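Rhamnosidase B (Bacillus sp., PDB 2OKX) hydrolyses terminal alpha-L-rhamnose residues from rhamnosides, acting as an alpha-L-rhamnosidase of glycoside hydrolase family 78. Local coordinates at residues Gly283-Glu287 against Arg850-Asp854; Tyr475-Tyr480 against Met855-His860; Thr45-Tyr50 against Arg61-Arg65. All blocks are in the same frame, centred on the assembly; numbering follows the deposited sequence.

How the contacts relate
In contacts 1 and 2 one stretch of the six-hairpin glycosidase domain, residues 850-860, meets two other domains: first the loop 283-287 of domain D2, then residues 475-480 of the concanavalin-like domain. Their centres lie 9 Å apart, and they touch: Glu287 OE1 is 2.5 Å from Tyr480 OH, a probable hydrogen bond, and Pro286 CD is 3.6 Å from Tyr480 CE2. Contact 3 is separate, a hairpin within the N-terminal domain, its centre 36 Å from that of contact 1 and 30 Å from that of contact 2, across the chain's centre. The side chains of Arg858 in contact 2 and Arg61 in contact 3 each lie near a bound glycerol, about 3 and 4 Å away, probably from the crystallisation liquor.

Contact 1. Residues Gly283-Glu287 against Arg850-Asp854; sequences GVQPE and RSNPD
Gly283 enters at phi/psi 120/150, where a beta carbon would clash with Glu287 O and jam against the preceding carbonyl, so only glycine fits comfortably. Val284 (-95/119) follows, with CG1 3.5 Å from Asn852 ND2. Next comes Gln285 (-41/137), whose CA is 5.9 Å from Asn852 CA. Gln285 O receives the one hydrogen bond between the segments, from Asn852 ND2 at 2.9 Å and nearly linear (170°). The Gln285 side chain extends in t,t form, placing CG 3.5 Å from Ser851 O and OE1 3.4 Å from Pro853 CD.

A cis peptide bond leads into Pro286 (-85/3), whose CA is 6.0 Å from Ser851 CA. Its ring lies beside Ser851, Pro286 CD to Ser851 CB 3.8 Å, and also touches Tyr480. Glu287 N then returns a 2.9 Å hydrogen bond to Val284 O, closing a type VIa turn, while the Glu287 carboxylate hydrogen-bonds the hydroxyls of Tyr480 and Tyr289.

Asparagine suits position 852 because its amide works in two directions: with chi1 t, ND2 crosses the interface while Asn852 OD1 accepts from Asp854 N at 2.7 Å. A cis-proline turn of domain D2 thus docks at the surface on an Asx turn in a loop of the six-hairpin glycosidase domain.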
loop_
_atom_site.group_PDB
_atom_site.type_symbol
_atom_site.label_atom_id
_atom_site.label_comp_id
_atom_site.label_asym_id
_atom_site.label_seq_id
_atom_site.Cartn_x
_atom_site.Cartn_y
_atom_site.Cartn_z
ATOM N N GLY A 283 -19.747 -6.214 -20.635
ATOM C CA GLY A 283 -18.592 -5.830 -19.849
ATOM C C GLY A 283 -17.899 -6.991 -19.165
ATOM O O GLY A 283 -18.528 -7.997 -18.836
ATOM N N VAL A 284 -16.592 -6.855 -18.968
ATOM C CA VAL A 284 -15.814 -7.880 -18.294
ATOM C C VAL A 284 -15.735 -7.464 -16.832
ATOM O O VAL A 284 -15.220 -6.390 -16.510
ATOM C CB VAL A 284 -14.383 -7.983 -18.875
ATOM C CG1 VAL A 284 -13.590 -9.041 -18.118
ATOM C CG2 VAL A 284 -14.449 -8.333 -20.362
ATOM N N GLN A 285 -16.265 -8.309 -15.953
ATOM C CA GLN A 285 -16.264 -8.029 -14.524
ATOM C C GLN A 285 -14.926 -7.436 -14.106
ATOM O O GLN A 285 -13.872 -7.923 -14.510
ATOM C CB GLN A 285 -16.536 -9.316 -13.746
ATOM C CG GLN A 285 -16.547 -9.149 -12.240
ATOM C CD GLN A 285 -16.876 -10.448 -11.532
ATOM O OE1 GLN A 285 -16.208 -11.462 -11.733
ATOM N NE2 GLN A 285 -17.912 -10.424 -10.700
ATOM N N PRO A 286 -14.949 -6.393 -13.265
ATOM C CA PRO A 286 -16.122 -5.751 -12.661
ATOM C C PRO A 286 -16.808 -4.671 -13.498
ATOM O O PRO A 286 -17.759 -4.044 -13.033
ATOM C CB PRO A 286 -15.552 -5.176 -11.379
ATOM C CG PRO A 286 -14.221 -4.655 -11.864
ATOM C CD PRO A 286 -13.706 -5.794 -12.743
ATOM N N GLU A 287 -16.339 -4.442 -14.719
ATOM C CA GLU A 287 -16.941 -3.406 -15.561
ATOM C C GLU A 287 -18.328 -3.792 -16.059
ATOM O O GLU A 287 -18.656 -4.968 -16.179
ATOM C CB GLU A 287 -16.064 -3.117 -16.782
ATOM C CG GLU A 287 -14.608 -2.841 -16.477
ATOM C CD GLU A 287 -13.792 -2.622 -17.735
ATOM O OE1 GLU A 287 -12.544 -2.644 -17.646
ATOM O OE2 GLU A 287 -14.397 -2.423 -18.813
ATOM N N ARG A 850 -9.711 -10.384 -5.383
ATOM C CA ARG A 850 -9.447 -9.842 -6.718
ATOM C C ARG A 850 -10.750 -9.518 -7.456
ATOM O O ARG A 850 -11.746 -10.226 -7.311
ATOM C CB ARG A 850 -8.585 -10.818 -7.529
ATOM C CG ARG A 850 -9.225 -12.173 -7.819
ATOM C CD ARG A 850 -8.167 -13.177 -8.286
ATOM N NE ARG A 850 -7.333 -13.642 -7.176
ATOM C CZ ARG A 850 -6.212 -14.348 -7.309
ATOM N NH1 ARG A 850 -5.762 -14.679 -8.512
ATOM N NH2 ARG A 850 -5.543 -14.738 -6.229
ATOM N N SER A 851 -10.733 -8.441 -8.240
ATOM C CA SER A 851 -11.914 -7.989 -8.978
ATOM C C SER A 851 -12.461 -8.963 -10.015
ATOM O O SER A 851 -13.662 -8.961 -10.303
ATOM C CB SER A 851 -11.624 -6.647 -9.656
ATOM O OG SER A 851 -11.358 -5.644 -8.693
ATOM N N ASN A 852 -11.580 -9.780 -10.585
ATOM C CA ASN A 852 -11.970 -10.763 -11.592
ATOM C C ASN A 852 -11.187 -12.047 -11.336
ATOM O O ASN A 852 -9.962 -12.023 -11.217
ATOM C CB ASN A 852 -11.665 -10.229 -12.997
ATOM C CG ASN A 852 -12.172 -11.147 -14.099
ATOM O OD1 ASN A 852 -11.826 -12.329 -14.150
ATOM N ND2 ASN A 852 -12.992 -10.602 -14.993
ATOM N N PRO A 853 -11.890 -13.190 -11.252
ATOM C CA PRO A 853 -11.265 -14.494 -11.002
ATOM C C PRO A 853 -10.233 -14.930 -12.040
ATOM O O PRO A 853 -9.452 -15.852 -11.794
ATOM C CB PRO A 853 -12.464 -15.438 -10.941
ATOM C CG PRO A 853 -13.423 -14.808 -11.907
ATOM C CD PRO A 853 -13.329 -13.349 -11.523
ATOM N N ASP A 854 -10.229 -14.274 -13.198
ATOM C CA ASP A 854 -9.279 -14.612 -14.254
ATOM C C ASP A 854 -7.953 -13.884 -14.057
ATOM O O ASP A 854 -6.956 -14.208 -14.703
ATOM C CB ASP A 854 -9.852 -14.259 -15.631
ATOM C CG ASP A 854 -11.071 -15.092 -15.990
ATOM O OD1 ASP A 854 -10.962 -16.337 -16.018
ATOM O OD2 ASP A 854 -12.140 -14.501 -16.248
#

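Contact 2. Residues Tyr475-Tyr480 against Met855-His860; sequences YTQHTY and MLTRSH
Strand 475-477 is extended and pairs with strand 462-472; the chain then makes an inverse gamma turn centred on Thr479. Segment 855-860 is an irregular loop, and the nearest alpha carbons, Gln477 CA and Met855 CA, are 7.8 Å apart, so side chains must bridge the gap.

The polar link is built around Gln477. Its t,t side chain reaches across the gap, with chi3 near -30°, and its amide meets both kinds of partner: Gln477 NE2 donates to Thr857 O at 2.9 Å, and Gln477 OE1 accepts from His860 NE2 at 2.7 Å. His860, with chi1 m, turns its ring edge to that oxygen, while its backbone N is held by Glu469. One water completes the set, donating to Gln477 OE1 at 2.7 Å and accepting from Leu856 N at 2.8 Å.

Apolar packing falls to Met855, whose long, flexible side chain (chi1 m, chi2 t) packs against two tyrosines. Met855 CE meets the ring edge of Tyr480 at CE2, 3.7 Å away, and Met855 CG makes a van der Waals contact with Tyr475 OH at 4.0 Å. The Tyr480 hydroxyl hydrogen-bonds to Glu287.

Arg858 sends its guanidinium away from the strand, into salt bridges with Glu841 and Glu572 close to a bound glycerol, which may mark a pocket. Chemically, a buried amide of the concanavalin-like domain uses its donor and acceptor ends together, so complementary partners, a carbonyl and a histidine of the six-hairpin glycosidase domain, fix its orientation.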
loop_
_atom_site.group_PDB
_atom_site.type_symbol
_atom_site.label_atom_id
_atom_site.label_comp_id
_atom_site.label_asym_id
_atom_site.label_seq_id
_atom_site.Cartn_x
_atom_site.Cartn_y
_atom_site.Cartn_z
ATOM N N TYR A 475 -4.428 -7.032 -23.366
ATOM C CA TYR A 475 -5.106 -7.008 -22.077
ATOM C C TYR A 475 -4.392 -6.083 -21.108
ATOM O O TYR A 475 -3.184 -6.195 -20.906
ATOM C CB TYR A 475 -5.177 -8.412 -21.468
ATOM C CG TYR A 475 -5.595 -8.429 -20.007
ATOM C CD1 TYR A 475 -4.671 -8.712 -18.997
ATOM C CD2 TYR A 475 -6.917 -8.169 -19.635
ATOM C CE1 TYR A 475 -5.051 -8.741 -17.658
ATOM C CE2 TYR A 475 -7.311 -8.196 -18.293
ATOM C CZ TYR A 475 -6.373 -8.485 -17.312
ATOM O OH TYR A 475 -6.759 -8.537 -15.992
ATOM N N THR A 476 -5.147 -5.162 -20.524
ATOM C CA THR A 476 -4.607 -4.232 -19.544
ATOM C C THR A 476 -5.294 -4.542 -18.223
ATOM O O THR A 476 -6.520 -4.549 -18.159
ATOM C CB THR A 476 -4.911 -2.752 -19.920
ATOM O OG1 THR A 476 -4.178 -2.386 -21.097
ATOM C CG2 THR A 476 -4.521 -1.820 -18.779
ATOM N N GLN A 477 -4.529 -4.837 -17.172
ATOM C CA GLN A 477 -5.166 -5.098 -15.886
ATOM C C GLN A 477 -5.338 -3.741 -15.219
ATOM O O GLN A 477 -4.385 -3.183 -14.672
ATOM C CB GLN A 477 -4.309 -6.005 -14.988
ATOM C CG GLN A 477 -5.030 -6.392 -13.703
ATOM C CD GLN A 477 -4.222 -7.311 -12.801
ATOM O OE1 GLN A 477 -3.409 -8.109 -13.269
ATOM N NE2 GLN A 477 -4.469 -7.219 -11.497
ATOM N N HIS A 478 -6.548 -3.194 -15.280
ATOM C CA HIS A 478 -6.794 -1.896 -14.668
ATOM C C HIS A 478 -6.787 -1.992 -13.154
ATOM O O HIS A 478 -7.169 -3.014 -12.588
ATOM C CB HIS A 478 -8.115 -1.310 -15.173
ATOM C CG HIS A 478 -8.046 -0.858 -16.596
ATOM N ND1 HIS A 478 -8.672 -1.528 -17.624
ATOM C CD2 HIS A 478 -7.367 0.161 -17.170
ATOM C CE1 HIS A 478 -8.381 -0.939 -18.771
ATOM N NE2 HIS A 478 -7.590 0.086 -18.522
ATOM N N THR A 479 -6.340 -0.920 -12.505
ATOM C CA THR A 479 -6.259 -0.892 -11.057
ATOM C C THR A 479 -7.602 -0.549 -10.407
ATOM O O THR A 479 -7.719 0.447 -9.695
ATOM C CB THR A 479 -5.174 0.116 -10.592
ATOM O OG1 THR A 479 -5.489 1.428 -11.068
ATOM C CG2 THR A 479 -3.811 -0.279 -11.152
ATOM N N TYR A 480 -8.613 -1.381 -10.657
ATOM C CA TYR A 480 -9.943 -1.165 -10.079
ATOM C C TYR A 480 -9.772 -0.969 -8.580
ATOM O O TYR A 480 -9.121 -1.779 -7.917
ATOM C CB TYR A 480 -10.847 -2.376 -10.327
ATOM C CG TYR A 480 -10.985 -2.760 -11.780
ATOM C CD1 TYR A 480 -11.657 -1.936 -12.686
ATOM C CD2 TYR A 480 -10.423 -3.942 -12.257
ATOM C CE1 TYR A 480 -11.764 -2.281 -14.032
ATOM C CE2 TYR A 480 -10.521 -4.296 -13.594
ATOM C CZ TYR A 480 -11.191 -3.464 -14.478
ATOM O OH TYR A 480 -11.274 -3.824 -15.804
ATOM N N MET A 855 -7.943 -12.896 -13.168
ATOM C CA MET A 855 -6.726 -12.136 -12.911
ATOM C C MET A 855 -5.668 -13.035 -12.292
ATOM O O MET A 855 -5.980 -13.896 -11.467
ATOM C CB MET A 855 -7.004 -10.977 -11.954
ATOM C CG MET A 855 -8.005 -9.967 -12.463
ATOM S SD MET A 855 -8.279 -8.688 -11.242
ATOM C CE MET A 855 -8.796 -7.302 -12.310
ATOM N N LEU A 856 -4.417 -12.828 -12.688
ATOM C CA LEU A 856 -3.324 -13.620 -12.145
ATOM C C LEU A 856 -3.218 -13.348 -10.647
ATOM O O LEU A 856 -2.935 -14.250 -9.855
ATOM C CB LEU A 856 -2.006 -13.247 -12.843
ATOM C CG LEU A 856 -1.921 -13.600 -14.332
ATOM C CD1 LEU A 856 -0.702 -12.934 -14.975
ATOM C CD2 LEU A 856 -1.854 -15.116 -14.481
ATOM N N THR A 857 -3.466 -12.095 -10.273
ATOM C CA THR A 857 -3.377 -11.645 -8.888
ATOM C C THR A 857 -3.889 -10.205 -8.857
ATOM O O THR A 857 -4.061 -9.590 -9.912
ATOM C CB THR A 857 -1.898 -11.657 -8.418
ATOM O OG1 THR A 857 -1.800 -11.183 -7.068
ATOM C CG2 THR A 857 -1.056 -10.765 -9.323
ATOM N N ARG A 858 -4.149 -9.667 -7.670
ATOM C CA ARG A 858 -4.597 -8.275 -7.585
ATOM C C ARG A 858 -3.326 -7.438 -7.704
ATOM O O ARG A 858 -3.036 -6.862 -8.755
ATOM C CB ARG A 858 -5.278 -7.984 -6.244
ATOM C CG ARG A 858 -5.684 -6.511 -6.105
ATOM C CD ARG A 858 -6.114 -6.126 -4.693
ATOM N NE ARG A 858 -5.052 -6.303 -3.703
ATOM C CZ ARG A 858 -4.848 -5.479 -2.677
ATOM N NH1 ARG A 858 -5.627 -4.414 -2.514
ATOM N NH2 ARG A 858 -3.879 -5.727 -1.800
ATOM N N SER A 859 -2.564 -7.389 -6.616
ATOM C CA SER A 859 -1.300 -6.665 -6.585
ATOM C C SER A 859 -0.194 -7.555 -7.156
ATOM O O SER A 859 -0.104 -8.742 -6.824
ATOM C CB SER A 859 -0.951 -6.289 -5.151
ATOM O OG SER A 859 0.419 -5.948 -5.038
ATOM N N HIS A 860 0.644 -6.983 -8.016
ATOM C CA HIS A 860 1.738 -7.734 -8.618
ATOM C C HIS A 860 3.045 -7.535 -7.863
ATOM O O HIS A 860 4.080 -8.074 -8.255
ATOM C CB HIS A 860 1.921 -7.317 -10.082
ATOM C CG HIS A 860 0.842 -7.821 -10.988
ATOM N ND1 HIS A 860 1.071 -8.772 -11.960
ATOM C CD2 HIS A 860 -0.482 -7.544 -11.038
ATOM C CE1 HIS A 860 -0.067 -9.059 -12.566
ATOM N NE2 HIS A 860 -1.025 -8.329 -12.025
HETATM O O HOH W 1 -3.883 -10.590 -14.300
#

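Contact 3. Residues Thr45-Tyr50 against Arg61-Arg65; sequences TADSRY and RGPVR
This is the open end of the beta hairpin formed by strands 49-54 and 57-62, in the N-terminal beta-sandwich domain. Just before it, the chain passes from strand 41-47 of one sheet to strand 49-54 of another through a cis peptide bond before Ser48; Ser48 and Arg49 together face Leu95 as a classic beta bulge.

Arg61 is extended, and its CA makes a CA-H...O contact with Tyr50 O at 3.4 Å, while its guanidinium leads off to a salt bridge with Glu200. Gly62 pairs with Tyr50 as an antiparallel hydrogen-bonded pair, CA to CA 5.4 Å: Tyr50 N donates to Gly62 O at 2.6 Å, and Gly62 N to Tyr50 O at 3.2 Å. Tyr50, with chi1 p, lays a ring face over Gly62 N. A beta carbon at 62 would come 2.9 Å from Tyr50 CE1, a clash that glycine avoids. The Tyr50 hydroxyl hydrogen-bonds to Asp74 and Tyr76.

A cis peptide bond then leads into Pro63, where the chain turns out of the strand. Its ring packs against the crossing from strand 41-47 to strand 49-54, Pro63 CD lying 3.8 Å from Tyr50 CD1 and 3.5 Å from Ser48 O, and Pro63 CB 3.6 Å from Thr45 OG1, which is hydrogen-bonded to Phe72 O. Arg65 sends its guanidinium away to Asp563 and Glu562, but Arg49 NH2, hydrogen-bonded to Tyr103 O, still lies 3.9 Å from Arg65 CB.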
loop_
_atom_site.group_PDB
_atom_site.type_symbol
_atom_site.label_atom_id
_atom_site.label_comp_id
_atom_site.label_asym_id
_atom_site.label_seq_id
_atom_site.Cartn_x
_atom_site.Cartn_y
_atom_site.Cartn_z
ATOM N N THR A 45 7.514 19.361 10.544
ATOM C CA THR A 45 6.478 18.342 10.462
ATOM C C THR A 45 5.242 19.067 9.957
ATOM O O THR A 45 5.179 20.295 9.994
ATOM C CB THR A 45 6.190 17.652 11.816
ATOM O OG1 THR A 45 5.364 16.503 11.583
ATOM C CG2 THR A 45 5.466 18.590 12.771
ATOM N N ALA A 46 4.272 18.319 9.452
ATOM C CA ALA A 46 3.063 18.932 8.937
ATOM C C ALA A 46 1.912 17.942 8.936
ATOM O O ALA A 46 2.097 16.751 9.175
ATOM C CB ALA A 46 3.299 19.452 7.531
ATOM N N ASP A 47 0.720 18.459 8.675
ATOM C CA ASP A 47 -0.493 17.657 8.620
ATOM C C ASP A 47 -1.168 18.076 7.317
ATOM O O ASP A 47 -1.584 19.228 7.199
ATOM C CB ASP A 47 -1.397 17.996 9.815
ATOM C CG ASP A 47 -2.617 17.102 9.894
ATOM O OD1 ASP A 47 -3.217 16.838 8.835
ATOM O OD2 ASP A 47 -2.981 16.673 11.009
ATOM N N SER A 48 -1.327 17.162 6.357
ATOM C CA SER A 48 -0.937 15.755 6.462
ATOM C C SER A 48 0.493 15.415 6.026
ATOM O O SER A 48 1.167 14.604 6.670
ATOM C CB SER A 48 -1.906 14.904 5.637
ATOM O OG SER A 48 -3.247 15.293 5.861
ATOM N N ARG A 49 0.933 16.005 4.919
ATOM C CA ARG A 49 2.276 15.761 4.383
ATOM C C ARG A 49 2.869 17.058 3.823
ATOM O O ARG A 49 2.136 18.007 3.544
ATOM C CB ARG A 49 2.209 14.712 3.267
ATOM C CG ARG A 49 1.636 13.358 3.681
ATOM C CD ARG A 49 2.579 12.605 4.601
ATOM N NE ARG A 49 2.129 11.239 4.855
ATOM C CZ ARG A 49 1.523 10.830 5.966
ATOM N NH1 ARG A 49 1.285 11.683 6.957
ATOM N NH2 ARG A 49 1.159 9.560 6.089
ATOM N N TYR A 50 4.189 17.098 3.640
ATOM C CA TYR A 50 4.832 18.298 3.115
ATOM C C TYR A 50 5.943 18.026 2.104
ATOM O O TYR A 50 6.467 16.918 2.016
ATOM C CB TYR A 50 5.452 19.114 4.255
ATOM C CG TYR A 50 6.724 18.499 4.813
ATOM C CD1 TYR A 50 6.693 17.663 5.928
ATOM C CD2 TYR A 50 7.952 18.707 4.186
ATOM C CE1 TYR A 50 7.854 17.046 6.404
ATOM C CE2 TYR A 50 9.118 18.092 4.650
ATOM C CZ TYR A 50 9.060 17.264 5.756
ATOM O OH TYR A 50 10.206 16.643 6.197
ATOM N N ARG A 61 10.774 15.432 1.765
ATOM C CA ARG A 61 9.338 15.175 1.870
ATOM C C ARG A 61 9.071 14.479 3.200
ATOM O O ARG A 61 9.953 13.818 3.751
ATOM C CB ARG A 61 8.868 14.256 0.737
ATOM C CG ARG A 61 9.169 14.751 -0.670
ATOM C CD ARG A 61 8.863 13.657 -1.700
ATOM N NE ARG A 61 9.295 14.018 -3.048
ATOM C CZ ARG A 61 8.573 14.727 -3.909
ATOM N NH1 ARG A 61 7.364 15.159 -3.576
ATOM N NH2 ARG A 61 9.067 15.012 -5.107
ATOM N N GLY A 62 7.849 14.619 3.702
ATOM C CA GLY A 62 7.491 13.990 4.959
ATOM C C GLY A 62 6.131 14.462 5.441
ATOM O O GLY A 62 5.336 14.970 4.653
ATOM N N PRO A 63 5.804 14.242 6.722
ATOM C CA PRO A 63 6.655 13.538 7.684
ATOM C C PRO A 63 6.387 12.043 7.514
ATOM O O PRO A 63 5.581 11.657 6.672
ATOM C CB PRO A 63 6.144 14.057 9.021
ATOM C CG PRO A 63 4.662 14.159 8.764
ATOM C CD PRO A 63 4.615 14.809 7.387
ATOM N N VAL A 64 7.061 11.204 8.290
ATOM C CA VAL A 64 6.807 9.771 8.200
ATOM C C VAL A 64 5.415 9.577 8.797
ATOM O O VAL A 64 4.916 10.462 9.497
ATOM C CB VAL A 64 7.850 8.956 8.997
ATOM C CG1 VAL A 64 9.233 9.134 8.372
ATOM C CG2 VAL A 64 7.868 9.390 10.453
ATOM N N ARG A 65 4.776 8.446 8.522
ATOM C CA ARG A 65 3.434 8.232 9.052
ATOM C C ARG A 65 3.457 8.180 10.577
ATOM O O ARG A 65 4.349 7.571 11.176
ATOM C CB ARG A 65 2.810 6.964 8.457
ATOM C CG ARG A 65 3.467 5.650 8.845
ATOM C CD ARG A 65 3.046 4.555 7.863
ATOM N NE ARG A 65 3.691 4.738 6.560
ATOM C CZ ARG A 65 3.281 4.177 5.428
ATOM N NH1 ARG A 65 2.213 3.391 5.424
ATOM N NH2 ARG A 65 3.952 4.390 4.297
#